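Local structure of trichothecene 15-O-acetyltransferase TRI3 (Fusarium sporotrichioides, 3FOT) at residues D52-T57 and S139-G144; E76-A81 and L159-D164; D84-F87 and E91-C94; V315-D320 and L507-E512. The protein acetylates the 15-hydroxyl of trichothecene intermediates as part of the pathway leading to mycotoxins such as T-2 toxin. All blocks are in the same frame, centred on the assembly; numbering follows the deposited sequence.

Contact 1 of 4, residues D52-T57 and S139-G144; sequences DLYIAT and SEMEEG
Tyr54 and Glu142 reach for each other from opposite directions, and the phenol OH donates a 2.7 Å hydrogen bond to Glu142 OE2. The carboxylate stands almost perpendicular to the phenol ring, with 89° between the two planes. OE2 receives the bond on its anti lone pair, the one pointing away from OE1. Glu142 gets there by folding its chain at chi2 (-58°), which brings CD and OE2 round to the hydroxyl although the CB itself does not aim at the strand. Met141 meets the ring at its edge, near the ring plane: its CE lies 4.1 Å from Tyr54 CE1 and 4.0 Å from Tyr54 OH, the methyl having been turned toward the ring by a bend at chi3 (67°). The polar end is gripped further. Glu142 OE1 forms a salt bridge with Arg145, whose NH2 also binds Tyr54 OH, and Asn470 ND2 binds Glu142 OE2. These partners hold both the carboxylate and the hydroxyl in a buried setting, and the arginine probably favours the ionised glutamate even though Asp52 OD2 sits 5.2 Å from Glu142 OE2. The Tyr54 ring stacks on His183 and meets Trp138 edge to face. Strand 53-61 runs antiparallel between strands 177-184 and 457-469 in the six-stranded mixed sheet of this BAHD-superfamily acyltransferase. Helix 134-147 lies over the face that carries Tyr54, and helix 191-205 packs against Ile55 on the other.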
loop_
_atom_site.group_PDB
_atom_site.type_symbol
_atom_site.label_atom_id
_atom_site.label_comp_id
_atom_site.label_asym_id
_atom_site.label_seq_id
_atom_site.Cartn_x
_atom_site.Cartn_y
_atom_site.Cartn_z
ATOM N N ASP A 52 -6.720 6.632 0.084
ATOM C CA ASP A 52 -6.498 6.268 -1.324
ATOM C C ASP A 52 -5.025 5.886 -1.544
ATOM O O ASP A 52 -4.122 6.474 -0.925
ATOM C CB ASP A 52 -6.863 7.429 -2.260
ATOM C CG ASP A 52 -8.350 7.479 -2.623
ATOM O OD1 ASP A 52 -9.203 6.896 -1.904
ATOM O OD2 ASP A 52 -8.683 8.119 -3.650
ATOM N N LEU A 53 -4.814 4.915 -2.426
ATOM C CA LEU A 53 -3.478 4.442 -2.805
ATOM C C LEU A 53 -3.045 5.136 -4.073
ATOM O O LEU A 53 -3.846 5.287 -4.997
ATOM C CB LEU A 53 -3.516 2.938 -3.119
ATOM C CG LEU A 53 -4.117 1.968 -2.116
ATOM C CD1 LEU A 53 -4.283 0.604 -2.767
ATOM C CD2 LEU A 53 -3.173 1.922 -0.954
ATOM N N TYR A 54 -1.791 5.575 -4.123
ATOM C CA TYR A 54 -1.217 6.042 -5.381
ATOM C C TYR A 54 0.127 5.360 -5.568
ATOM O O TYR A 54 0.902 5.222 -4.610
ATOM C CB TYR A 54 -0.959 7.535 -5.356
ATOM C CG TYR A 54 -2.171 8.423 -5.294
ATOM C CD1 TYR A 54 -2.628 9.059 -6.447
ATOM C CD2 TYR A 54 -2.832 8.663 -4.084
ATOM C CE1 TYR A 54 -3.707 9.922 -6.414
ATOM C CE2 TYR A 54 -3.932 9.537 -4.036
ATOM C CZ TYR A 54 -4.357 10.153 -5.212
ATOM O OH TYR A 54 -5.397 11.040 -5.250
ATOM N N ILE A 55 0.393 4.948 -6.799
ATOM C CA ILE A 55 1.717 4.410 -7.166
ATOM C C ILE A 55 2.272 5.288 -8.295
ATOM O O ILE A 55 1.651 5.420 -9.342
ATOM C CB ILE A 55 1.637 2.917 -7.577
ATOM C CG1 ILE A 55 1.085 2.076 -6.405
ATOM C CG2 ILE A 55 3.056 2.359 -7.981
ATOM C CD1 ILE A 55 0.519 0.687 -6.845
ATOM N N ALA A 56 3.426 5.919 -8.056
ATOM C CA ALA A 56 4.034 6.798 -9.045
ATOM C C ALA A 56 5.187 6.043 -9.669
ATOM O O ALA A 56 6.127 5.622 -8.953
ATOM C CB ALA A 56 4.519 8.118 -8.380
ATOM N N THR A 57 5.098 5.802 -10.975
ATOM C CA THR A 57 6.172 5.094 -11.668
ATOM C C THR A 57 6.802 6.087 -12.650
ATOM O O THR A 57 6.095 6.814 -13.336
ATOM C CB THR A 57 5.712 3.775 -12.362
ATOM O OG1 THR A 57 4.744 4.052 -13.387
ATOM C CG2 THR A 57 5.112 2.760 -11.349
ATOM N N SER A 139 -0.136 15.682 -5.790
ATOM C CA SER A 139 -0.304 16.916 -5.019
ATOM C C SER A 139 -1.476 17.728 -5.569
ATOM O O SER A 139 -2.329 18.211 -4.818
ATOM C CB SER A 139 0.986 17.747 -5.060
ATOM O OG SER A 139 2.014 17.101 -4.311
ATOM N N GLU A 140 -1.521 17.858 -6.890
ATOM C CA GLU A 140 -2.531 18.666 -7.537
ATOM C C GLU A 140 -3.912 18.052 -7.345
ATOM O O GLU A 140 -4.891 18.762 -7.099
ATOM C CB GLU A 140 -2.179 18.794 -9.020
ATOM C CG GLU A 140 -3.257 19.388 -9.848
ATOM C CD GLU A 140 -2.947 19.279 -11.318
ATOM O OE1 GLU A 140 -3.912 19.094 -12.097
ATOM O OE2 GLU A 140 -1.750 19.361 -11.674
ATOM N N MET A 141 -3.985 16.723 -7.435
ATOM C CA MET A 141 -5.242 16.020 -7.302
ATOM C C MET A 141 -5.773 16.120 -5.875
ATOM O O MET A 141 -6.984 16.333 -5.647
ATOM C CB MET A 141 -5.077 14.555 -7.724
ATOM C CG MET A 141 -4.946 14.384 -9.216
ATOM S SD MET A 141 -4.570 12.639 -9.609
ATOM C CE MET A 141 -6.081 11.822 -9.135
ATOM N N GLU A 142 -4.863 16.028 -4.919
ATOM C CA GLU A 142 -5.265 16.143 -3.521
ATOM C C GLU A 142 -5.674 17.569 -3.174
ATOM O O GLU A 142 -6.667 17.770 -2.467
ATOM C CB GLU A 142 -4.176 15.599 -2.610
ATOM C CG GLU A 142 -4.083 14.078 -2.707
ATOM C CD GLU A 142 -5.400 13.384 -2.346
ATOM O OE1 GLU A 142 -6.118 13.864 -1.433
ATOM O OE2 GLU A 142 -5.743 12.375 -2.984
ATOM N N GLU A 143 -4.950 18.547 -3.705
ATOM C CA GLU A 143 -5.356 19.960 -3.555
ATOM C C GLU A 143 -6.722 20.219 -4.224
ATOM O O GLU A 143 -7.617 20.836 -3.618
ATOM C CB GLU A 143 -4.260 20.900 -4.076
ATOM C CG GLU A 143 -2.984 20.879 -3.226
ATOM C CD GLU A 143 -1.724 21.360 -3.955
ATOM O OE1 GLU A 143 -1.846 21.982 -5.047
ATOM O OE2 GLU A 143 -0.601 21.107 -3.429
ATOM N N GLY A 144 -6.886 19.712 -5.448
ATOM C CA GLY A 144 -8.137 19.832 -6.206
ATOM C C GLY A 144 -9.359 19.199 -5.550
ATOM O O GLY A 144 -10.453 19.772 -5.605
#

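Contact 2 of 4, residues E76-A81 and L159-D164; sequences EMFELA and LFLLSD
Phe78 meets Leu159 and Leu161 through purely apolar contacts, its ring bridging two leucines that lie two residues apart on one face of the strand. Leu159 CD2 touches one ortho side of the ring, 3.7 Å from Phe78 CD1 and 4.1 Å from Phe78 CG. The two side chains cross at about a right angle, and the methyl approaches the ring obliquely. Leu161 CD1 takes the other ortho side more loosely, 4.2 Å from Phe78 CD2. With CG of Leu159 anti to its own carbonyl carbon (chi1 -84°), the branch is carried toward the helix. Helix 71-88 thus packs on the mixed sheet of the CoA-dependent acyltransferase fold, here on strand 158-163, which pairs parallel with strand 125-129 and antiparallel with strand 177-184. Further apolar contacts surround the ring: Phe78 also rests on Ile180 of the next strand and on Val205 of helix 191-205, while Leu159 reaches Phe182 and Ile125, and Leu161 reaches Ile180 and Val127. No hydrogen bond crosses between the two segments; each has its own backbone bonds. Ala81 N binds Met77 O at 2.9 Å within the helix, and the backbones of Leu159 and Leu161 both hydrogen-bond to that of His126 in strand 125-129.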
loop_
_atom_site.group_PDB
_atom_site.type_symbol
_atom_site.label_atom_id
_atom_site.label_comp_id
_atom_site.label_asym_id
_atom_site.label_seq_id
_atom_site.Cartn_x
_atom_site.Cartn_y
_atom_site.Cartn_z
ATOM N N GLU A 76 -4.023 4.237 -25.767
ATOM C CA GLU A 76 -4.745 3.162 -26.484
ATOM C C GLU A 76 -4.275 1.774 -26.019
ATOM O O GLU A 76 -5.088 0.872 -25.746
ATOM C CB GLU A 76 -4.611 3.334 -28.008
ATOM C CG GLU A 76 -5.411 2.293 -28.771
ATOM C CD GLU A 76 -5.113 2.236 -30.277
ATOM O OE1 GLU A 76 -4.152 2.879 -30.753
ATOM O OE2 GLU A 76 -5.862 1.495 -30.958
ATOM N N MET A 77 -2.955 1.598 -25.916
ATOM C CA MET A 77 -2.366 0.306 -25.491
ATOM C C MET A 77 -2.751 -0.045 -24.041
ATOM O O MET A 77 -3.046 -1.203 -23.719
ATOM C CB MET A 77 -0.837 0.355 -25.628
ATOM C CG MET A 77 -0.314 0.541 -27.077
ATOM S SD MET A 77 1.435 0.996 -26.974
ATOM C CE MET A 77 1.667 2.067 -28.349
ATOM N N PHE A 78 -2.766 0.954 -23.167
ATOM C CA PHE A 78 -3.115 0.687 -21.755
ATOM C C PHE A 78 -4.606 0.426 -21.574
ATOM O O PHE A 78 -5.020 -0.259 -20.649
ATOM C CB PHE A 78 -2.627 1.818 -20.855
ATOM C CG PHE A 78 -1.228 1.607 -20.372
ATOM C CD1 PHE A 78 -0.955 0.667 -19.372
ATOM C CD2 PHE A 78 -0.180 2.302 -20.933
ATOM C CE1 PHE A 78 0.369 0.452 -18.940
ATOM C CE2 PHE A 78 1.139 2.099 -20.523
ATOM C CZ PHE A 78 1.416 1.188 -19.522
ATOM N N GLU A 79 -5.422 0.970 -22.464
ATOM C CA GLU A 79 -6.852 0.640 -22.443
ATOM C C GLU A 79 -7.034 -0.846 -22.756
ATOM O O GLU A 79 -7.797 -1.555 -22.088
ATOM C CB GLU A 79 -7.615 1.495 -23.454
ATOM C CG GLU A 79 -7.816 2.953 -23.018
ATOM C CD GLU A 79 -8.357 3.775 -24.179
ATOM O OE1 GLU A 79 -8.706 3.172 -25.212
ATOM O OE2 GLU A 79 -8.439 5.011 -24.072
ATOM N N LEU A 80 -6.320 -1.314 -23.770
ATOM C CA LEU A 80 -6.342 -2.728 -24.173
ATOM C C LEU A 80 -5.819 -3.637 -23.042
ATOM O O LEU A 80 -6.455 -4.627 -22.690
ATOM C CB LEU A 80 -5.539 -2.906 -25.466
ATOM C CG LEU A 80 -6.211 -2.261 -26.690
ATOM C CD1 LEU A 80 -5.236 -2.240 -27.859
ATOM C CD2 LEU A 80 -7.479 -3.009 -27.072
ATOM N N ALA A 81 -4.679 -3.272 -22.460
ATOM C CA ALA A 81 -4.125 -3.959 -21.317
ATOM C C ALA A 81 -5.095 -3.989 -20.135
ATOM O O ALA A 81 -5.202 -5.001 -19.450
ATOM C CB ALA A 81 -2.786 -3.305 -20.905
ATOM N N LEU A 159 -5.364 5.492 -14.284
ATOM C CA LEU A 159 -3.951 5.749 -14.649
ATOM C C LEU A 159 -3.858 7.108 -15.306
ATOM O O LEU A 159 -4.752 7.470 -16.093
ATOM C CB LEU A 159 -3.472 4.744 -15.714
ATOM C CG LEU A 159 -2.952 3.365 -15.336
ATOM C CD1 LEU A 159 -4.063 2.530 -14.709
ATOM C CD2 LEU A 159 -2.371 2.638 -16.559
ATOM N N PHE A 160 -2.781 7.838 -15.017
ATOM C CA PHE A 160 -2.471 9.091 -15.694
ATOM C C PHE A 160 -1.087 9.016 -16.303
ATOM O O PHE A 160 -0.115 8.795 -15.588
ATOM C CB PHE A 160 -2.508 10.258 -14.705
ATOM C CG PHE A 160 -3.832 10.437 -14.046
ATOM C CD1 PHE A 160 -4.768 11.315 -14.580
ATOM C CD2 PHE A 160 -4.124 9.756 -12.858
ATOM C CE1 PHE A 160 -6.001 11.483 -13.978
ATOM C CE2 PHE A 160 -5.347 9.926 -12.236
ATOM C CZ PHE A 160 -6.293 10.781 -12.791
ATOM N N LEU A 161 -1.008 9.179 -17.621
ATOM C CA LEU A 161 0.269 9.078 -18.351
ATOM C C LEU A 161 0.710 10.497 -18.647
ATOM O O LEU A 161 -0.062 11.285 -19.197
ATOM C CB LEU A 161 0.096 8.307 -19.672
ATOM C CG LEU A 161 -0.718 6.991 -19.662
ATOM C CD1 LEU A 161 -0.963 6.446 -21.077
ATOM C CD2 LEU A 161 -0.100 5.944 -18.768
ATOM N N LEU A 162 1.931 10.822 -18.270
ATOM C CA LEU A 162 2.420 12.187 -18.366
ATOM C C LEU A 162 3.743 12.148 -19.094
ATOM O O LEU A 162 4.568 11.277 -18.836
ATOM C CB LEU A 162 2.651 12.740 -16.957
ATOM C CG LEU A 162 1.556 12.531 -15.893
ATOM C CD1 LEU A 162 2.050 13.032 -14.541
ATOM C CD2 LEU A 162 0.264 13.220 -16.327
ATOM N N SER A 163 3.971 13.097 -19.989
ATOM C CA SER A 163 5.291 13.210 -20.611
ATOM C C SER A 163 5.467 14.652 -21.056
ATOM O O SER A 163 4.511 15.289 -21.489
ATOM C CB SER A 163 5.477 12.250 -21.807
ATOM O OG SER A 163 6.857 12.172 -22.202
ATOM N N ASP A 164 6.707 15.133 -20.962
ATOM C CA ASP A 164 7.014 16.526 -21.305
ATOM C C ASP A 164 7.186 16.682 -22.818
ATOM O O ASP A 164 8.301 16.846 -23.320
ATOM C CB ASP A 164 8.256 17.004 -20.566
ATOM C CG ASP A 164 8.446 18.509 -20.661
ATOM O OD1 ASP A 164 7.536 19.219 -21.156
ATOM O OD2 ASP A 164 9.519 18.966 -20.240
#

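Contact 3 of 4, residues D84-F87 and E91-C94; sequences DARF and ECAC
Arg86, whose NE is hydrogen-bonded to the hydroxyl of Tyr108, spreads its guanidinium beneath the methyl of Ala93. The two residues flank the tight turn at the C-terminal end of helix 71-88, where the chain swings through a short 3-10 segment and runs on to strand 95-97. Ala93 CB sits over the centre of one guanidinium face, 3.3 Å from Arg86 CZ and 3.4 Å from Arg86 NH1. An outstretched arginine makes this possible: CG stands anti to the backbone N (chi1 178°) and the chain continues straight to NE, so that its length runs alongside residues 91-94. Trp120 of helix 114-124 adds a cation-pi contact, and NH1 binds a glycerol molecule, probably from the crystallisation liquor. Several partners therefore restrain the group's rotation. Within the 3-10 segment and its exit, Cys94 N bonds to Glu91 O at a long 3.3 Å, and Ser156 OG binds the same oxygen. Nearer the helix backbone, Cys92 projects its sulfur between its own N and carbonyl carbon (chi1 67°), which brings SG to 3.4 Å from Arg86 CA and 3.7 Å from Arg86 CB.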
loop_
_atom_site.group_PDB
_atom_site.type_symbol
_atom_site.label_atom_id
_atom_site.label_comp_id
_atom_site.label_asym_id
_atom_site.label_seq_id
_atom_site.Cartn_x
_atom_site.Cartn_y
_atom_site.Cartn_z
ATOM N N ASP A 84 -7.788 -6.627 -20.604
ATOM C CA ASP A 84 -7.253 -7.948 -20.324
ATOM C C ASP A 84 -7.123 -8.134 -18.818
ATOM O O ASP A 84 -7.423 -9.202 -18.292
ATOM C CB ASP A 84 -5.863 -8.136 -20.958
ATOM C CG ASP A 84 -5.904 -8.175 -22.471
ATOM O OD1 ASP A 84 -7.013 -8.410 -23.041
ATOM O OD2 ASP A 84 -4.812 -7.978 -23.074
ATOM N N ALA A 85 -6.666 -7.077 -18.136
ATOM C CA ALA A 85 -6.393 -7.153 -16.706
ATOM C C ALA A 85 -7.697 -7.298 -15.918
ATOM O O ALA A 85 -7.731 -7.994 -14.903
ATOM C CB ALA A 85 -5.618 -5.946 -16.248
ATOM N N ARG A 86 -8.760 -6.661 -16.403
ATOM C CA ARG A 86 -10.079 -6.745 -15.772
ATOM C C ARG A 86 -10.559 -8.187 -15.825
ATOM O O ARG A 86 -11.124 -8.692 -14.857
ATOM C CB ARG A 86 -11.104 -5.832 -16.461
ATOM C CG ARG A 86 -12.509 -5.979 -15.804
ATOM C CD ARG A 86 -13.483 -4.958 -16.287
ATOM N NE ARG A 86 -14.808 -5.139 -15.694
ATOM C CZ ARG A 86 -15.767 -4.218 -15.685
ATOM N NH1 ARG A 86 -15.565 -3.008 -16.207
ATOM N NH2 ARG A 86 -16.949 -4.508 -15.121
ATOM N N PHE A 87 -10.318 -8.844 -16.960
ATOM C CA PHE A 87 -10.630 -10.262 -17.091
ATOM C C PHE A 87 -9.863 -11.139 -16.109
ATOM O O PHE A 87 -10.451 -11.984 -15.447
ATOM C CB PHE A 87 -10.440 -10.766 -18.523
ATOM C CG PHE A 87 -11.087 -12.088 -18.755
ATOM C CD1 PHE A 87 -12.436 -12.146 -19.103
ATOM C CD2 PHE A 87 -10.378 -13.275 -18.550
ATOM C CE1 PHE A 87 -13.069 -13.388 -19.285
ATOM C CE2 PHE A 87 -11.015 -14.525 -18.723
ATOM C CZ PHE A 87 -12.355 -14.555 -19.098
ATOM N N GLU A 91 -11.077 -7.038 -9.610
ATOM C CA GLU A 91 -11.037 -6.063 -8.545
ATOM C C GLU A 91 -10.905 -4.642 -9.094
ATOM O O GLU A 91 -11.384 -3.708 -8.481
ATOM C CB GLU A 91 -9.845 -6.336 -7.630
ATOM C CG GLU A 91 -10.090 -7.489 -6.657
ATOM C CD GLU A 91 -9.913 -8.865 -7.245
ATOM O OE1 GLU A 91 -9.434 -9.029 -8.400
ATOM O OE2 GLU A 91 -10.236 -9.804 -6.506
ATOM N N CYS A 92 -10.255 -4.503 -10.254
ATOM C CA CYS A 92 -10.029 -3.191 -10.880
ATOM C C CYS A 92 -11.317 -2.473 -11.342
ATOM O O CYS A 92 -11.270 -1.280 -11.689
ATOM C CB CYS A 92 -9.044 -3.329 -12.049
ATOM S SG CYS A 92 -9.728 -4.288 -13.429
ATOM N N ALA A 93 -12.460 -3.184 -11.341
ATOM C CA ALA A 93 -13.743 -2.528 -11.628
ATOM C C ALA A 93 -14.844 -2.748 -10.591
ATOM O O ALA A 93 -16.031 -2.496 -10.880
ATOM C CB ALA A 93 -14.246 -2.941 -13.021
ATOM N N CYS A 94 -14.470 -3.210 -9.399
ATOM C CA CYS A 94 -15.439 -3.278 -8.309
ATOM C C CYS A 94 -15.824 -1.847 -7.909
ATOM O O CYS A 94 -15.061 -0.895 -8.145
ATOM C CB CYS A 94 -14.883 -4.057 -7.107
ATOM S SG CYS A 94 -14.628 -5.815 -7.411
#

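Contact 4 of 4, residues V315-D320 and L507-E512; sequences VLALLD and LQSIVE
Ser509 is the first residue of 507-512 to touch 315-320, its OG resting 3.4 Å from the methyl carbon CB of Ala317. With OG anti to the backbone N (chi1 -178°), the hydroxyl points between the helices, where a water joins the two sides. Ser509 OG donates to this water at 2.6 Å, and the water in turn donates to Ala317 O at 2.8 Å and, at a longer 3.2 Å, to Asp320 OD2. Asp320 and Ser509 are thus linked through the water rather than directly, since Asp320 OD2 and Ser509 OG stay 4.3 Å apart. His375 NE2 is also hydrogen-bonded to Ser509 OG, giving that oxygen a second polar partner. Next along the helix, Ile510 lays its CG1 branch beside Ala317, 3.8 Å from Ala317 CB, so the small methyl is met by a hydroxyl from one residue and a hydrocarbon branch from the next. The short alanine lets the backbones come close: Ala317 CA and Ile510 CA are 5.5 Å apart, and the helix axes approach to 8.7 Å at 125° between their directions. Helix 500-516 also lies on the four-stranded mixed sheet: Leu507, pointing away from 315-320, packs on strands 277-283 and 486-494, and Ile510 also reaches Leu489, while Tyr506 and Phe513 add to the contacts with helix 306-321.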
loop_
_atom_site.group_PDB
_atom_site.type_symbol
_atom_site.label_atom_id
_atom_site.label_comp_id
_atom_site.label_asym_id
_atom_site.label_seq_id
_atom_site.Cartn_x
_atom_site.Cartn_y
_atom_site.Cartn_z
ATOM N N VAL A 315 12.375 4.307 16.215
ATOM C CA VAL A 315 12.311 4.402 17.682
ATOM C C VAL A 315 13.458 5.227 18.247
ATOM O O VAL A 315 13.222 6.160 19.029
ATOM C CB VAL A 315 12.174 3.004 18.314
ATOM C CG1 VAL A 315 12.324 3.061 19.835
ATOM C CG2 VAL A 315 10.784 2.466 17.969
ATOM N N LEU A 316 14.686 4.963 17.796
ATOM C CA LEU A 316 15.831 5.780 18.260
ATOM C C LEU A 316 15.673 7.251 17.879
ATOM O O LEU A 316 15.994 8.146 18.678
ATOM C CB LEU A 316 17.178 5.236 17.740
ATOM C CG LEU A 316 17.908 4.229 18.672
ATOM C CD1 LEU A 316 17.054 3.036 19.036
ATOM C CD2 LEU A 316 19.211 3.743 18.044
ATOM N N ALA A 317 15.163 7.510 16.672
ATOM C CA ALA A 317 14.930 8.895 16.222
ATOM C C ALA A 317 13.840 9.554 17.086
ATOM O O ALA A 317 13.921 10.732 17.424
ATOM C CB ALA A 317 14.532 8.925 14.726
ATOM N N LEU A 318 12.848 8.769 17.479
ATOM C CA LEU A 318 11.780 9.276 18.339
ATOM C C LEU A 318 12.317 9.636 19.734
ATOM O O LEU A 318 12.029 10.728 20.259
ATOM C CB LEU A 318 10.660 8.245 18.457
ATOM C CG LEU A 318 9.521 8.597 19.405
ATOM C CD1 LEU A 318 8.745 9.729 18.812
ATOM C CD2 LEU A 318 8.642 7.357 19.605
ATOM N N LEU A 319 13.092 8.721 20.313
ATOM C CA LEU A 319 13.733 8.926 21.624
ATOM C C LEU A 319 14.683 10.115 21.600
ATOM O O LEU A 319 14.715 10.913 22.549
ATOM C CB LEU A 319 14.452 7.652 22.101
ATOM C CG LEU A 319 13.579 6.421 22.373
ATOM C CD1 LEU A 319 14.419 5.174 22.615
ATOM C CD2 LEU A 319 12.626 6.664 23.565
ATOM N N ASP A 320 15.414 10.274 20.494
ATOM C CA ASP A 320 16.312 11.410 20.346
ATOM C C ASP A 320 15.550 12.728 20.195
ATOM O O ASP A 320 16.044 13.774 20.630
ATOM C CB ASP A 320 17.250 11.193 19.154
ATOM C CG ASP A 320 18.204 12.350 18.941
ATOM O OD1 ASP A 320 19.110 12.539 19.771
ATOM O OD2 ASP A 320 18.037 13.077 17.944
ATOM N N LEU A 507 12.853 12.353 9.309
ATOM C CA LEU A 507 13.281 11.366 8.293
ATOM C C LEU A 507 14.810 11.260 8.221
ATOM O O LEU A 507 15.384 10.155 8.171
ATOM C CB LEU A 507 12.714 11.750 6.915
ATOM C CG LEU A 507 13.051 10.773 5.772
ATOM C CD1 LEU A 507 12.722 9.288 6.114
ATOM C CD2 LEU A 507 12.320 11.234 4.502
ATOM N N GLN A 508 15.472 12.407 8.224
ATOM C CA GLN A 508 16.941 12.427 8.144
ATOM C C GLN A 508 17.584 11.750 9.366
ATOM O O GLN A 508 18.634 11.080 9.258
ATOM C CB GLN A 508 17.457 13.863 7.994
ATOM C CG GLN A 508 17.178 14.464 6.586
ATOM C CD GLN A 508 17.582 13.493 5.453
ATOM O OE1 GLN A 508 16.724 12.979 4.710
ATOM N NE2 GLN A 508 18.881 13.202 5.355
ATOM N N SER A 509 16.956 11.923 10.522
ATOM C CA SER A 509 17.422 11.273 11.750
ATOM C C SER A 509 17.347 9.751 11.632
ATOM O O SER A 509 18.284 9.026 12.015
ATOM C CB SER A 509 16.589 11.757 12.956
ATOM O OG SER A 509 17.076 11.148 14.167
ATOM N N ILE A 510 16.211 9.262 11.129
ATOM C CA ILE A 510 16.021 7.842 10.917
ATOM C C ILE A 510 17.088 7.334 9.970
ATOM O O ILE A 510 17.735 6.336 10.255
ATOM C CB ILE A 510 14.644 7.541 10.281
ATOM C CG1 ILE A 510 13.506 7.916 11.238
ATOM C CG2 ILE A 510 14.556 6.083 9.842
ATOM C CD1 ILE A 510 12.170 8.114 10.485
ATOM N N VAL A 511 17.264 8.036 8.853
ATOM C CA VAL A 511 18.263 7.625 7.839
ATOM C C VAL A 511 19.681 7.579 8.428
ATOM O O VAL A 511 20.440 6.625 8.185
ATOM C CB VAL A 511 18.207 8.542 6.586
ATOM C CG1 VAL A 511 19.383 8.262 5.652
ATOM C CG2 VAL A 511 16.887 8.337 5.823
ATOM N N GLU A 512 20.034 8.619 9.189
ATOM C CA GLU A 512 21.333 8.668 9.843
ATOM C C GLU A 512 21.583 7.453 10.749
ATOM O O GLU A 512 22.677 6.872 10.731
ATOM C CB GLU A 512 21.502 9.983 10.607
ATOM C CG GLU A 512 22.942 10.224 11.052
ATOM C CD GLU A 512 23.152 11.559 11.757
ATOM O OE1 GLU A 512 22.202 12.386 11.782
ATOM O OE2 GLU A 512 24.274 11.768 12.286
HETATM O O HOH W 1 15.655 12.387 15.976
#

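From the N terminus, contact 1 opens at strand 53-61 and contact 2 at helix 71-88. Contact 3 opens and closes next, a short loop at the end of that same helix, nested inside the loops closed by contacts 1 and 2. Contact 1 closes at helix 134-147 and contact 2 at strand 158-163, so these two cross along the chain. They pin helices onto opposite faces of one mixed sheet and touch where Met141 CE lies 3.7 Å from Phe160 CE2. Contact 4 follows in series, spanning 315-320 to 507-512 and tying helix 306-321 to the C-terminal helix; its centre lies about 41 Å from that of contact 3, across the chain's middle.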